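PDB 3RCN: beta-N-acetylhexosaminidase, which probably hydrolyses terminal non-reducing N-acetyl-D-hexosamine residues of N-acetyl-beta-D-hexosaminides, as a family 20 glycoside hydrolase. Local coordinates for residues 350-355 and 360-365; 410-415 and 512-517. All coordinates share one frame; numbering follows the deposited sequence.

Contact 1: 350-355 and 360-365; sequences QLALHL and RATSVW
Leu-355 and Thr-362 carry the centre of this helix-to-strand contact, their side chains meeting almost perpendicularly. One methyl branch of the leucine does the touching: CD1 of Leu-355 lies 3.3 Å from OG1 of Thr-362. From the preceding helical turn, CB of Ala-352 reaches the same hydroxyl, 3.4 Å from OG1 of Thr-362, so that oxygen is flanked by two apolar groups. Its rotation matters for this: with chi1 at -72°, OG1 stands beside the backbone N and opposite the carbonyl carbon, turned to the helix. The hydroxyl donates to a water 3.2 Å from OG1 of Thr-362, and that water donates in turn to O of Ala-352 and O of Arg-360, each 2.7 Å away. A single solvent molecule thus joins helix backbone, strand entrance and threonine side chain.

The unit is a worked case of the beta-alpha-beta crossover from which the alpha-beta barrel of the catalytic domain is built: strand 309-313, helix 342-357, then strand 361-364 running parallel beside the first. Helix and returning strand segments make an angle of 143°, with axes 7.7 Å apart. Where the chain turns between them, N of Arg-360 donates to O of Leu-355 at 3.0 Å, a bond that fastens the start of the strand to the last turn of the helix.

Further out, the Arg-360 chain bends at the CB-CG bond and leads its guanidinium away from the helix segment to the carbonyl oxygens of Phe-305 and Ser-307, at the entry to strand 309-313. Leu-355 also packs on Ile-310 and Thr-362 on Leu-312 of that strand, while Leu-373 and Pro-374 touch Ala-352.

Contact 2: 410-415 and 512-517; sequences HRQADG and EYRPLS. With SO4 (sulfate ion), chain G.
Two irregular loops, one between strands 397-400 and 422-423 and the other following helix 491-508, meet where Gln-412 lies against Arg-514. The two side chains run antiparallel alongside one another. CB of Gln-412 lies over one face of the guanidinium, 3.9 Å from NE of Arg-514, while the amide passes alongside the aliphatic stem, with OE1 of Gln-412 3.7 Å from CD of Arg-514. The flat groups are not stacked, since their planes stand 48° apart. The arginine runs extended as far as CD and then bends (chi3 87°), carrying NH1 of Arg-514 to within 4.0 Å of CB of Ala-413.

Each polar end is held by a partner beyond the pair: NE2 of Gln-412 donates to the carbonyl O of Phe-469 and also bonds a glycerol, probably from the crystallisation liquor, and NH1 of Arg-514 forms a salt bridge with Glu-418. Replacing Gln-412 by an alanine would probably leave the carbonyl of Phe-469 without this donor and uncover the stem of Arg-514.

At the far end of segment 410-415 a sulfate, probably of the same origin, accepts a bent hydrogen bond from N of Gly-415 to its O2 at 3.2 Å. Arg-411 comes near with NH1 3.5 Å from O2 of that sulfate, and Lys-532 adds a further hydrogen bond. The positive charge of Arg-411 and Lys-532 probably favours the anion at this spot, whereas between the loops themselves the join is van der Waals contact, with polar bonding directed to the surrounding chain.

How the contacts relate
Followed from the N terminus, the chain first builds the mixed sheet of strands 16-26 to 125-134, which supplies neither segment of either contact, and then enters the barrel. Contact 1 closes a short loop there, where only four residues separate its two segments. Contact 2 opens later and closes a far longer one: 96 residues, including strand 449-456 and helix 491-508, pass before the chain returns to segment 512-517. The two are therefore in series, neither nested nor crossed. The centres of contact 1 and contact 2 lie about 37 Å apart, flanking the middle of the chain. The pair illustrates local closure within one barrel unit beside the joining of two loops far apart in sequence.

Contact 1: 350-355 and 360-365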
ATOM      1  N   GLN A 350       1.974  34.892 -17.177  1.00 38.02           N
ATOM      2  CA  GLN A 350       1.497  35.591 -15.982  1.00 40.45           C
ATOM      3  C   GLN A 350       1.629  34.711 -14.740  1.00 38.84           C
ATOM      4  O   GLN A 350       2.080  35.159 -13.681  1.00 33.78           O
ATOM      5  CB  GLN A 350       0.045  36.046 -16.135  1.00 32.35           C
ATOM      6  CG  GLN A 350      -0.192  37.115 -17.195  1.00 39.61           C
ATOM      7  CD  GLN A 350       0.565  38.410 -16.940  1.00 42.25           C
ATOM      8  OE1 GLN A 350       1.538  38.712 -17.639  1.00 37.70           O
ATOM      9  NE2 GLN A 350       0.120  39.187 -15.945  1.00 39.61           N
ATOM     10  N   LEU A 351       1.239  33.450 -14.862  1.00 34.64           N
ATOM     11  CA  LEU A 351       1.427  32.540 -13.747  1.00 33.85           C
ATOM     12  C   LEU A 351       2.913  32.287 -13.479  1.00 34.08           C
ATOM     13  O   LEU A 351       3.343  32.274 -12.325  1.00 31.88           O
ATOM     14  CB  LEU A 351       0.658  31.246 -13.972  1.00 37.95           C
ATOM     15  CG  LEU A 351      -0.863  31.428 -13.957  1.00 37.33           C
ATOM     16  CD1 LEU A 351      -1.539  30.119 -14.288  1.00 34.61           C
ATOM     17  CD2 LEU A 351      -1.353  31.995 -12.618  1.00 29.59           C
ATOM     18  N   ALA A 352       3.700  32.117 -14.539  1.00 34.02           N
ATOM     19  CA  ALA A 352       5.148  31.951 -14.376  1.00 33.66           C
ATOM     20  C   ALA A 352       5.758  33.126 -13.621  1.00 32.98           C
ATOM     21  O   ALA A 352       6.673  32.948 -12.809  1.00 29.00           O
ATOM     22  CB  ALA A 352       5.845  31.751 -15.721  1.00 22.16           C
ATOM     23  N   LEU A 353       5.238  34.322 -13.894  1.00 35.58           N
ATOM     24  CA  LEU A 353       5.666  35.537 -13.206  1.00 35.68           C
ATOM     25  C   LEU A 353       5.312  35.444 -11.718  1.00 41.57           C
ATOM     26  O   LEU A 353       6.097  35.837 -10.859  1.00 43.61           O
ATOM     27  CB  LEU A 353       4.987  36.765 -13.822  1.00 29.29           C
ATOM     28  CG  LEU A 353       5.830  37.833 -14.519  1.00 42.00           C
ATOM     29  CD1 LEU A 353       6.970  37.221 -15.309  1.00 47.52           C
ATOM     30  CD2 LEU A 353       4.951  38.686 -15.427  1.00 37.99           C
ATOM     31  N   HIS A 354       4.126  34.920 -11.416  1.00 37.98           N
ATOM     32  CA  HIS A 354       3.675  34.824 -10.031  1.00 33.84           C
ATOM     33  C   HIS A 354       4.559  33.837  -9.267  1.00 37.88           C
ATOM     34  O   HIS A 354       4.944  34.081  -8.124  1.00 38.94           O
ATOM     35  CB  HIS A 354       2.202  34.422  -9.976  1.00 31.79           C
ATOM     36  CG  HIS A 354       1.667  34.285  -8.588  1.00 43.26           C
ATOM     37  ND1 HIS A 354       1.556  35.352  -7.720  1.00 44.46           N
ATOM     38  CD2 HIS A 354       1.219  33.207  -7.905  1.00 46.65           C
ATOM     39  CE1 HIS A 354       1.060  34.939  -6.573  1.00 42.92           C
ATOM     40  NE2 HIS A 354       0.846  33.636  -6.657  1.00 46.39           N
ATOM     41  N   LEU A 355       4.898  32.730  -9.921  1.00 31.10           N
ATOM     42  CA  LEU A 355       5.838  31.782  -9.357  1.00 30.67           C
ATOM     43  C   LEU A 355       7.186  32.442  -9.102  1.00 37.90           C
ATOM     44  O   LEU A 355       7.830  32.182  -8.079  1.00 31.97           O
ATOM     45  CB  LEU A 355       6.004  30.580 -10.291  1.00 34.87           C
ATOM     46  CG  LEU A 355       4.796  29.645 -10.363  1.00 38.14           C
ATOM     47  CD1 LEU A 355       5.041  28.474 -11.309  1.00 40.16           C
ATOM     48  CD2 LEU A 355       4.415  29.149  -8.962  1.00 28.58           C
ATOM     49  N   ARG A 360      10.260  30.588  -7.512  1.00 26.75           N
ATOM     50  CA  ARG A 360      10.242  29.319  -8.217  1.00 24.53           C
ATOM     51  C   ARG A 360      10.345  29.471  -9.723  1.00 28.24           C
ATOM     52  O   ARG A 360       9.714  30.351 -10.318  1.00 30.54           O
ATOM     53  CB  ARG A 360       8.956  28.545  -7.891  1.00 28.32           C
ATOM     54  CG  ARG A 360       8.593  28.515  -6.413  1.00 29.07           C
ATOM     55  CD  ARG A 360       9.686  27.890  -5.545  1.00 30.80           C
ATOM     56  NE  ARG A 360       9.315  27.993  -4.137  1.00 34.01           N
ATOM     57  CZ  ARG A 360       8.645  27.053  -3.469  1.00 35.61           C
ATOM     58  NH1 ARG A 360       8.295  25.925  -4.077  1.00 30.55           N
ATOM     59  NH2 ARG A 360       8.335  27.239  -2.189  1.00 31.05           N
ATOM     60  N   ALA A 361      11.138  28.596 -10.330  1.00 30.05           N
ATOM     61  CA  ALA A 361      11.162  28.436 -11.776  1.00 31.07           C
ATOM     62  C   ALA A 361       9.906  27.685 -12.213  1.00 39.63           C
ATOM     63  O   ALA A 361       9.278  27.006 -11.412  1.00 40.03           O
ATOM     64  CB  ALA A 361      12.402  27.684 -12.191  1.00 24.66           C
ATOM     65  N   THR A 362       9.537  27.813 -13.482  1.00 47.34           N
ATOM     66  CA  THR A 362       8.357  27.135 -14.020  1.00 37.66           C
ATOM     67  C   THR A 362       8.746  25.946 -14.884  1.00 39.42           C
ATOM     68  O   THR A 362       9.793  25.941 -15.534  1.00 37.01           O
ATOM     69  CB  THR A 362       7.490  28.091 -14.865  1.00 34.76           C
ATOM     70  OG1 THR A 362       6.824  29.014 -14.004  1.00 44.47           O
ATOM     71  CG2 THR A 362       6.439  27.332 -15.658  1.00 31.79           C
ATOM     72  N   SER A 363       7.905  24.924 -14.872  1.00 38.84           N
ATOM     73  CA  SER A 363       8.114  23.779 -15.732  1.00 37.21           C
ATOM     74  C   SER A 363       6.916  23.653 -16.685  1.00 38.46           C
ATOM     75  O   SER A 363       5.769  23.822 -16.267  1.00 34.73           O
ATOM     76  CB  SER A 363       8.285  22.529 -14.872  1.00 43.41           C
ATOM     77  OG  SER A 363       8.489  21.385 -15.674  1.00 55.65           O
ATOM     78  N   VAL A 364       7.183  23.384 -17.963  1.00 25.85           N
ATOM     79  CA  VAL A 364       6.117  23.230 -18.953  1.00 32.75           C
ATOM     80  C   VAL A 364       6.442  22.135 -19.966  1.00 34.32           C
ATOM     81  O   VAL A 364       7.585  21.696 -20.071  1.00 34.69           O
ATOM     82  CB  VAL A 364       5.866  24.546 -19.731  1.00 37.62           C
ATOM     83  CG1 VAL A 364       5.564  25.684 -18.781  1.00 39.24           C
ATOM     84  CG2 VAL A 364       7.069  24.892 -20.593  1.00 33.79           C
ATOM     85  N   TRP A 365       5.440  21.706 -20.723  1.00 42.20           N
ATOM     86  CA  TRP A 365       5.655  20.692 -21.755  1.00 54.41           C
ATOM     87  C   TRP A 365       6.183  21.232 -23.093  1.00 58.66           C
ATOM     88  O   TRP A 365       6.631  20.457 -23.937  1.00 59.02           O
ATOM     89  CB  TRP A 365       4.382  19.867 -21.984  1.00 53.90           C
ATOM     90  CG  TRP A 365       3.962  19.090 -20.781  1.00 50.38           C
ATOM     91  CD1 TRP A 365       2.897  19.341 -19.968  1.00 52.85           C
ATOM     92  CD2 TRP A 365       4.614  17.945 -20.239  1.00 54.23           C
ATOM     93  NE1 TRP A 365       2.843  18.417 -18.949  1.00 44.42           N
ATOM     94  CE2 TRP A 365       3.889  17.546 -19.100  1.00 50.70           C
ATOM     95  CE3 TRP A 365       5.741  17.209 -20.610  1.00 55.64           C
ATOM     96  CZ2 TRP A 365       4.254  16.457 -18.336  1.00 53.01           C
ATOM     97  CZ3 TRP A 365       6.098  16.134 -19.852  1.00 50.89           C
ATOM     98  CH2 TRP A 365       5.361  15.765 -18.727  1.00 55.67           C
TER
HETATM   99  O   HOH W   1       8.760  31.227 -12.692  1.00 28.33           O

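Contact 2: 410-415 and 512-517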
ATOM      1  N   HIS A 410       2.536   2.984 -22.540  1.00 28.71           N
ATOM      2  CA  HIS A 410       2.525   2.322 -23.843  1.00 33.74           C
ATOM      3  C   HIS A 410       2.845   0.845 -23.731  1.00 37.20           C
ATOM      4  O   HIS A 410       3.706   0.450 -22.946  1.00 36.81           O
ATOM      5  CB  HIS A 410       3.507   2.966 -24.830  1.00 35.18           C
ATOM      6  CG  HIS A 410       3.122   4.342 -25.259  1.00 41.96           C
ATOM      7  ND1 HIS A 410       3.721   4.980 -26.324  1.00 42.06           N
ATOM      8  CD2 HIS A 410       2.214   5.214 -24.759  1.00 42.05           C
ATOM      9  CE1 HIS A 410       3.199   6.185 -26.459  1.00 43.98           C
ATOM     10  NE2 HIS A 410       2.281   6.349 -25.522  1.00 46.04           N
ATOM     11  N   ARG A 411       2.178   0.057 -24.572  1.00 36.32           N
ATOM     12  CA  ARG A 411       2.291  -1.393 -24.598  1.00 35.38           C
ATOM     13  C   ARG A 411       3.729  -1.898 -24.707  1.00 40.34           C
ATOM     14  O   ARG A 411       4.537  -1.329 -25.431  1.00 38.93           O
ATOM     15  CB  ARG A 411       1.473  -1.939 -25.758  1.00 36.03           C
ATOM     16  CG  ARG A 411       2.012  -1.577 -27.119  1.00 31.54           C
ATOM     17  CD  ARG A 411       0.852  -1.282 -28.038  1.00 36.47           C
ATOM     18  NE  ARG A 411       1.273  -0.764 -29.335  1.00 42.13           N
ATOM     19  CZ  ARG A 411       1.171  -1.438 -30.473  1.00 46.40           C
ATOM     20  NH1 ARG A 411       0.666  -2.664 -30.477  1.00 51.63           N
ATOM     21  NH2 ARG A 411       1.566  -0.883 -31.605  1.00 46.58           N
ATOM     22  N   GLN A 412       4.030  -2.974 -23.979  1.00 44.06           N
ATOM     23  CA  GLN A 412       5.392  -3.489 -23.848  1.00 38.41           C
ATOM     24  C   GLN A 412       5.734  -4.537 -24.890  1.00 40.70           C
ATOM     25  O   GLN A 412       6.861  -5.018 -24.951  1.00 48.29           O
ATOM     26  CB  GLN A 412       5.596  -4.054 -22.442  1.00 34.58           C
ATOM     27  CG  GLN A 412       5.208  -3.039 -21.395  1.00 40.19           C
ATOM     28  CD  GLN A 412       5.548  -3.444 -19.984  1.00 37.74           C
ATOM     29  OE1 GLN A 412       6.643  -3.937 -19.708  1.00 38.91           O
ATOM     30  NE2 GLN A 412       4.610  -3.216 -19.069  1.00 28.94           N
ATOM     31  N   ALA A 413       4.759  -4.902 -25.707  1.00 40.36           N
ATOM     32  CA  ALA A 413       5.010  -5.855 -26.777  1.00 44.28           C
ATOM     33  C   ALA A 413       3.956  -5.714 -27.864  1.00 48.98           C
ATOM     34  O   ALA A 413       2.882  -5.169 -27.624  1.00 56.82           O
ATOM     35  CB  ALA A 413       5.029  -7.278 -26.222  1.00 47.37           C
ATOM     36  N   ASP A 414       4.252  -6.204 -29.057  1.00 49.36           N
ATOM     37  CA  ASP A 414       3.243  -6.225 -30.104  1.00 63.15           C
ATOM     38  C   ASP A 414       2.193  -7.291 -29.803  1.00 67.33           C
ATOM     39  O   ASP A 414       2.460  -8.255 -29.078  1.00 68.15           O
ATOM     40  CB  ASP A 414       3.884  -6.496 -31.465  1.00 74.68           C
ATOM     41  CG  ASP A 414       4.440  -7.900 -31.577  1.00 85.36           C
ATOM     42  OD1 ASP A 414       4.509  -8.426 -32.709  1.00 93.92           O
ATOM     43  OD2 ASP A 414       4.804  -8.482 -30.532  1.00 86.02           O
ATOM     44  N   GLY A 415       1.000  -7.117 -30.363  1.00 74.20           N
ATOM     45  CA  GLY A 415      -0.016  -8.150 -30.297  1.00 86.71           C
ATOM     46  C   GLY A 415      -1.185  -7.939 -29.352  1.00 98.36           C
ATOM     47  O   GLY A 415      -1.339  -6.887 -28.722  1.00 96.32           O
ATOM     48  N   GLU A 512       4.512  -5.937  -8.495  1.00 35.48           N
ATOM     49  CA  GLU A 512       4.128  -6.938  -9.473  1.00 43.13           C
ATOM     50  C   GLU A 512       4.397  -6.372 -10.858  1.00 42.93           C
ATOM     51  O   GLU A 512       3.621  -5.578 -11.363  1.00 39.25           O
ATOM     52  CB  GLU A 512       2.625  -7.260  -9.376  1.00 53.05           C
ATOM     53  CG  GLU A 512       2.066  -7.434  -7.954  1.00 67.58           C
ATOM     54  CD  GLU A 512       0.599  -7.915  -7.923  1.00 73.14           C
ATOM     55  OE1 GLU A 512      -0.208  -7.309  -7.182  1.00 70.56           O
ATOM     56  OE2 GLU A 512       0.261  -8.901  -8.624  1.00 72.88           O
ATOM     57  N   TYR A 513       5.438  -6.881 -11.509  1.00 39.52           N
ATOM     58  CA  TYR A 513       5.890  -6.365 -12.789  1.00 32.00           C
ATOM     59  C   TYR A 513       5.364  -7.209 -13.941  1.00 30.01           C
ATOM     60  O   TYR A 513       4.708  -8.215 -13.711  1.00 35.74           O
ATOM     61  CB  TYR A 513       7.415  -6.366 -12.801  1.00 34.47           C
ATOM     62  CG  TYR A 513       8.002  -7.702 -12.427  1.00 33.64           C
ATOM     63  CD1 TYR A 513       8.349  -7.987 -11.105  1.00 34.92           C
ATOM     64  CD2 TYR A 513       8.203  -8.683 -13.390  1.00 30.72           C
ATOM     65  CE1 TYR A 513       8.880  -9.210 -10.752  1.00 39.34           C
ATOM     66  CE2 TYR A 513       8.736  -9.909 -13.057  1.00 40.85           C
ATOM     67  CZ  TYR A 513       9.074 -10.171 -11.736  1.00 47.36           C
ATOM     68  OH  TYR A 513       9.609 -11.397 -11.418  1.00 49.07           O
ATOM     69  N   ARG A 514       5.655  -6.811 -15.181  1.00 29.85           N
ATOM     70  CA  ARG A 514       5.352  -7.676 -16.318  1.00 31.09           C
ATOM     71  C   ARG A 514       6.442  -8.720 -16.396  1.00 36.44           C
ATOM     72  O   ARG A 514       7.608  -8.371 -16.534  1.00 37.73           O
ATOM     73  CB  ARG A 514       5.299  -6.922 -17.651  1.00 32.95           C
ATOM     74  CG  ARG A 514       4.573  -7.718 -18.755  1.00 37.78           C
ATOM     75  CD  ARG A 514       4.694  -7.109 -20.149  1.00 34.05           C
ATOM     76  NE  ARG A 514       5.905  -7.583 -20.814  1.00 39.76           N
ATOM     77  CZ  ARG A 514       5.931  -8.333 -21.915  1.00 40.30           C
ATOM     78  NH1 ARG A 514       4.808  -8.696 -22.522  1.00 32.36           N
ATOM     79  NH2 ARG A 514       7.098  -8.703 -22.425  1.00 44.02           N
ATOM     80  N   PRO A 515       6.074 -10.007 -16.291  1.00 40.86           N
ATOM     81  CA  PRO A 515       7.098 -11.040 -16.451  1.00 40.91           C
ATOM     82  C   PRO A 515       7.682 -10.957 -17.851  1.00 43.89           C
ATOM     83  O   PRO A 515       6.981 -10.566 -18.786  1.00 38.59           O
ATOM     84  CB  PRO A 515       6.315 -12.339 -16.269  1.00 35.01           C
ATOM     85  CG  PRO A 515       5.132 -11.956 -15.443  1.00 33.87           C
ATOM     86  CD  PRO A 515       4.761 -10.584 -15.955  1.00 37.04           C
ATOM     87  N   LEU A 516       8.953 -11.313 -17.990  1.00 41.31           N
ATOM     88  CA  LEU A 516       9.638 -11.187 -19.265  1.00 44.78           C
ATOM     89  C   LEU A 516       8.960 -11.955 -20.409  1.00 47.92           C
ATOM     90  O   LEU A 516       8.984 -11.525 -21.574  1.00 46.44           O
ATOM     91  CB  LEU A 516      11.098 -11.590 -19.104  1.00 55.14           C
ATOM     92  CG  LEU A 516      11.984 -10.468 -18.545  1.00 66.45           C
ATOM     93  CD1 LEU A 516      11.433  -9.891 -17.248  1.00 66.51           C
ATOM     94  CD2 LEU A 516      13.395 -10.974 -18.340  1.00 72.61           C
ATOM     95  N   SER A 517       8.329 -13.071 -20.067  1.00 47.24           N
ATOM     96  CA  SER A 517       7.677 -13.922 -21.060  1.00 44.25           C
ATOM     97  C   SER A 517       6.256 -13.452 -21.359  1.00 42.47           C
ATOM     98  O   SER A 517       5.529 -14.079 -22.114  1.00 49.82           O
ATOM     99  CB  SER A 517       7.720 -15.400 -20.654  1.00 43.81           C
ATOM    100  OG  SER A 517       7.189 -15.607 -19.356  1.00 51.70           O
TER
HETATM  101  S   SO4 G 557       0.604  -5.098 -33.867  1.00109.80           S
HETATM  102  O1  SO4 G 557      -0.617  -5.810 -33.491  1.00104.60           O
HETATM  103  O2  SO4 G 557       1.593  -5.153 -32.794  1.00105.44           O
HETATM  104  O3  SO4 G 557       1.165  -5.721 -35.062  1.00110.72           O
HETATM  105  O4  SO4 G 557       0.290  -3.697 -34.141  1.00113.29           O